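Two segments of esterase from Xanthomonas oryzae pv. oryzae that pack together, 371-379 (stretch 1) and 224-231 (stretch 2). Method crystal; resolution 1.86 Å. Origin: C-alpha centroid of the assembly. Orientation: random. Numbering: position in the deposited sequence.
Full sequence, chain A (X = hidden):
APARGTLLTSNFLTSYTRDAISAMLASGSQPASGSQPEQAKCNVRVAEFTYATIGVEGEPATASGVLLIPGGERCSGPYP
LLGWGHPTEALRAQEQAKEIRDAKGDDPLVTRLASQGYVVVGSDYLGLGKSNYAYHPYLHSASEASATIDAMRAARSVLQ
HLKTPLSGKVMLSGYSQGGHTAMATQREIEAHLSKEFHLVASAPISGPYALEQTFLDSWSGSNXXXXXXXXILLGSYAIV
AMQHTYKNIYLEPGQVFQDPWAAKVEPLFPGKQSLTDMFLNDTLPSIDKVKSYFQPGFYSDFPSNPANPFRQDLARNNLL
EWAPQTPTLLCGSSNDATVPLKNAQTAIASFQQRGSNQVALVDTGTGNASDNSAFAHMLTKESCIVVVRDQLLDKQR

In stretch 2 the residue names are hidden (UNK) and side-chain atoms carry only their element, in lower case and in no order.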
# COMPACT_ATOMS: atom_id res chain seq x y z
N ASP A 371 -3.91 17.48 17.52
CA ASP A 371 -2.96 16.58 16.89
C ASP A 371 -3.33 16.24 15.44
O ASP A 371 -2.61 15.51 14.76
CB ASP A 371 -2.83 15.28 17.69
CG ASP A 371 -2.34 15.51 19.11
OD1 ASP A 371 -1.26 16.11 19.28
OD2 ASP A 371 -3.05 15.09 20.05
N ASN A 372 -4.46 16.77 14.97
CA ASN A 372 -4.88 16.52 13.60
C ASN A 372 -3.82 17.11 12.68
O ASN A 372 -3.43 18.27 12.85
CB ASN A 372 -6.24 17.17 13.31
CG ASN A 372 -7.38 16.44 13.99
OD1 ASN A 372 -7.17 15.47 14.72
ND2 ASN A 372 -8.61 16.89 13.74
N SER A 373 -3.36 16.32 11.72
CA SER A 373 -2.32 16.77 10.82
C SER A 373 -2.10 15.79 9.68
O SER A 373 -2.42 14.61 9.80
CB SER A 373 -1.01 16.95 11.60
OG SER A 373 0.11 17.08 10.74
N ALA A 374 -1.54 16.28 8.58
CA ALA A 374 -1.25 15.43 7.44
C ALA A 374 -0.16 14.45 7.86
O ALA A 374 -0.11 13.32 7.37
CB ALA A 374 -0.77 16.28 6.27
N PHE A 375 0.70 14.89 8.77
CA PHE A 375 1.80 14.07 9.26
C PHE A 375 1.38 12.97 10.22
O PHE A 375 2.17 12.07 10.53
CB PHE A 375 2.86 14.95 9.93
CG PHE A 375 3.51 15.92 9.00
CD1 PHE A 375 2.96 17.18 8.78
CD2 PHE A 375 4.67 15.58 8.31
CE1 PHE A 375 3.55 18.08 7.89
CE2 PHE A 375 5.27 16.47 7.41
CZ PHE A 375 4.70 17.72 7.21
N ALA A 376 0.14 13.02 10.70
CA ALA A 376 -0.34 12.00 11.61
C ALA A 376 -0.53 10.70 10.83
O ALA A 376 -0.63 9.62 11.41
CB ALA A 376 -1.66 12.43 12.25
N HIS A 377 -0.56 10.83 9.51
CA HIS A 377 -0.73 9.68 8.62
C HIS A 377 0.40 8.68 8.82
O HIS A 377 0.16 7.49 9.03
CB HIS A 377 -0.76 10.16 7.16
CG HIS A 377 -1.03 9.08 6.16
ND1 HIS A 377 -2.17 8.31 6.17
CD2 HIS A 377 -0.31 8.67 5.08
CE1 HIS A 377 -2.14 7.47 5.15
NE2 HIS A 377 -1.02 7.67 4.47
N MET A 378 1.64 9.16 8.76
CA MET A 378 2.81 8.30 8.91
C MET A 378 2.89 7.59 10.26
O MET A 378 3.47 6.51 10.36
CB MET A 378 4.09 9.11 8.67
CG MET A 378 4.26 9.59 7.23
SD MET A 378 3.18 10.96 6.77
CE MET A 378 4.24 12.35 7.16
N LEU A 379 2.31 8.19 11.29
CA LEU A 379 2.33 7.60 12.62
C LEU A 379 1.52 6.30 12.68
O LEU A 379 1.81 5.42 13.50
CB LEU A 379 1.76 8.58 13.65
CG LEU A 379 2.45 9.94 13.77
CD1 LEU A 379 1.68 10.83 14.72
CD2 LEU A 379 3.88 9.74 14.24
N UNK A 224 -12.15 17.97 6.53
CA UNK A 224 -12.70 18.14 7.88
C UNK A 224 -11.68 17.90 8.98
O UNK A 224 -11.81 18.45 10.08
c UNK A 224 -13.90 17.21 8.07
N UNK A 225 -10.66 17.09 8.70
CA UNK A 225 -9.64 16.78 9.69
C UNK A 225 -8.54 17.83 9.73
O UNK A 225 -8.13 18.27 10.80
c UNK A 225 -10.06 14.32 9.32
c UNK A 225 -7.98 15.06 10.49
c UNK A 225 -8.98 15.40 9.40
N UNK A 226 -8.07 18.24 8.56
CA UNK A 226 -7.02 19.24 8.50
C UNK A 226 -6.53 19.47 7.09
O UNK A 226 -7.19 19.11 6.12
N UNK A 227 -5.35 20.06 6.97
CA UNK A 227 -4.76 20.35 5.67
C UNK A 227 -4.19 19.11 5.00
O UNK A 227 -3.47 18.32 5.63
o UNK A 227 -0.57 22.15 4.83
o UNK A 227 -1.97 23.84 4.91
c UNK A 227 -3.66 21.40 5.82
c UNK A 227 -2.87 21.67 4.55
c UNK A 227 -1.72 22.63 4.77
N UNK A 228 -4.51 18.93 3.72
CA UNK A 228 -4.01 17.81 2.94
C UNK A 228 -2.70 18.27 2.32
O UNK A 228 -2.58 18.43 1.10
n UNK A 228 -4.83 16.35 -0.30
o UNK A 228 -3.88 15.35 1.48
c UNK A 228 -5.02 17.42 1.86
c UNK A 228 -4.52 16.29 1.00
N UNK A 229 -1.73 18.48 3.19
CA UNK A 229 -0.40 18.98 2.85
C UNK A 229 0.31 18.34 1.66
O UNK A 229 0.98 19.04 0.89
o UNK A 229 -0.19 19.46 5.21
c UNK A 229 0.50 18.88 4.09
c UNK A 229 1.82 19.61 3.88
N UNK A 230 0.17 17.03 1.50
CA UNK A 230 0.84 16.33 0.41
C UNK A 230 -0.07 16.16 -0.81
O UNK A 230 0.24 15.38 -1.71
c UNK A 230 3.07 15.08 4.84
c UNK A 230 1.48 14.15 3.28
c UNK A 230 3.54 15.93 3.84
c UNK A 230 1.94 15.00 2.27
c UNK A 230 1.32 14.97 0.90
c UNK A 230 2.97 15.88 2.57
c UNK A 230 2.04 14.19 4.55
N UNK A 231 -1.18 16.89 -0.83
CA UNK A 231 -2.14 16.80 -1.91
C UNK A 231 -1.65 17.04 -3.33
O UNK A 231 -2.08 16.35 -4.26
O HOH W 1 -0.92 19.05 7.87

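Position 224 carries a single side-chain carbon, CB, which points away from stretch 1 and lies 7.8 Å from Asn372 ND2. One carbon and nothing further defines Ala224.

Position 225 has three carbons, one bonded to CA and carrying the other two, one of which lies 3.8 Å from Asn372 ND2. Its backbone O accepts a hydrogen bond from the same Asn372 ND2 at 3.3 Å, with an N-H...O angle of 136°. The beta-branched, all-carbon pattern is that of Val225, and the carbon near the amide is CG1.

Position 226 has no side-chain atoms, so it is Gly226. A CB built there would point toward stretch 1, 4.2 Å from both Asn372 C and Ser373 N.

Position 227 shows a chain of three carbons, the third carrying two oxygens. Its CB, 5.9 Å from Ala374 CB, makes no close contact; the contact comes from the backbone O, 3.4 Å from Ala374 CB. A carboxylate at that distance from CA identifies Glu227.

Position 228 has two carbons, the second bearing one oxygen and one nitrogen, a short amide: Asn228. Its CA-to-CB bond points away, although its CA lies 5.8 Å from Ala374 CA. It opens a type I turn closed by the bond from the backbone N of position 231 to Asn228 O, 2.8 Å.

At position 229 one carbon carries an oxygen and a carbon, and that oxygen lies 3.4 Å from Ala374 CB. This branched hydroxyl side chain is Thr229. Thr229 OG1 donates to Glu227 OE2 at 2.7 Å. Water 1 donates to Thr229 OG1 at 2.8 Å and accepts from Ala374 N at 2.9 Å, bridging the stretches.

Position 230 has one carbon followed by a six-carbon ring without a hydroxyl. One ring carbon is 3.7 Å from Phe375 CE2 and 3.8 Å from Met378 CE, while another is 3.9 Å from Ala374 CB. This is Phe230, the atoms being CZ and CE2 respectively.

Position 231 lacks side-chain atoms and is Gly231. An ideal CB would clash with Asn228 ND2, only 2.5 Å away.

The contact buries 361 Å² in total, and Phe230 has the largest covered area. Its edge meets one face of Phe375, with ring centroids 5.1 Å apart and planes at 85°. On stretch 1, Ser373 OG accepts a capping bond from Phe375 N at 3.0 Å, within the turn that presents Ala374 and Phe375. Apolar packing around Phe230 is thus joined by the water bridge at Ala374 and the direct hydrogen bond at Asn372.

Stretch 2, residues 224-231: AVGENTFG
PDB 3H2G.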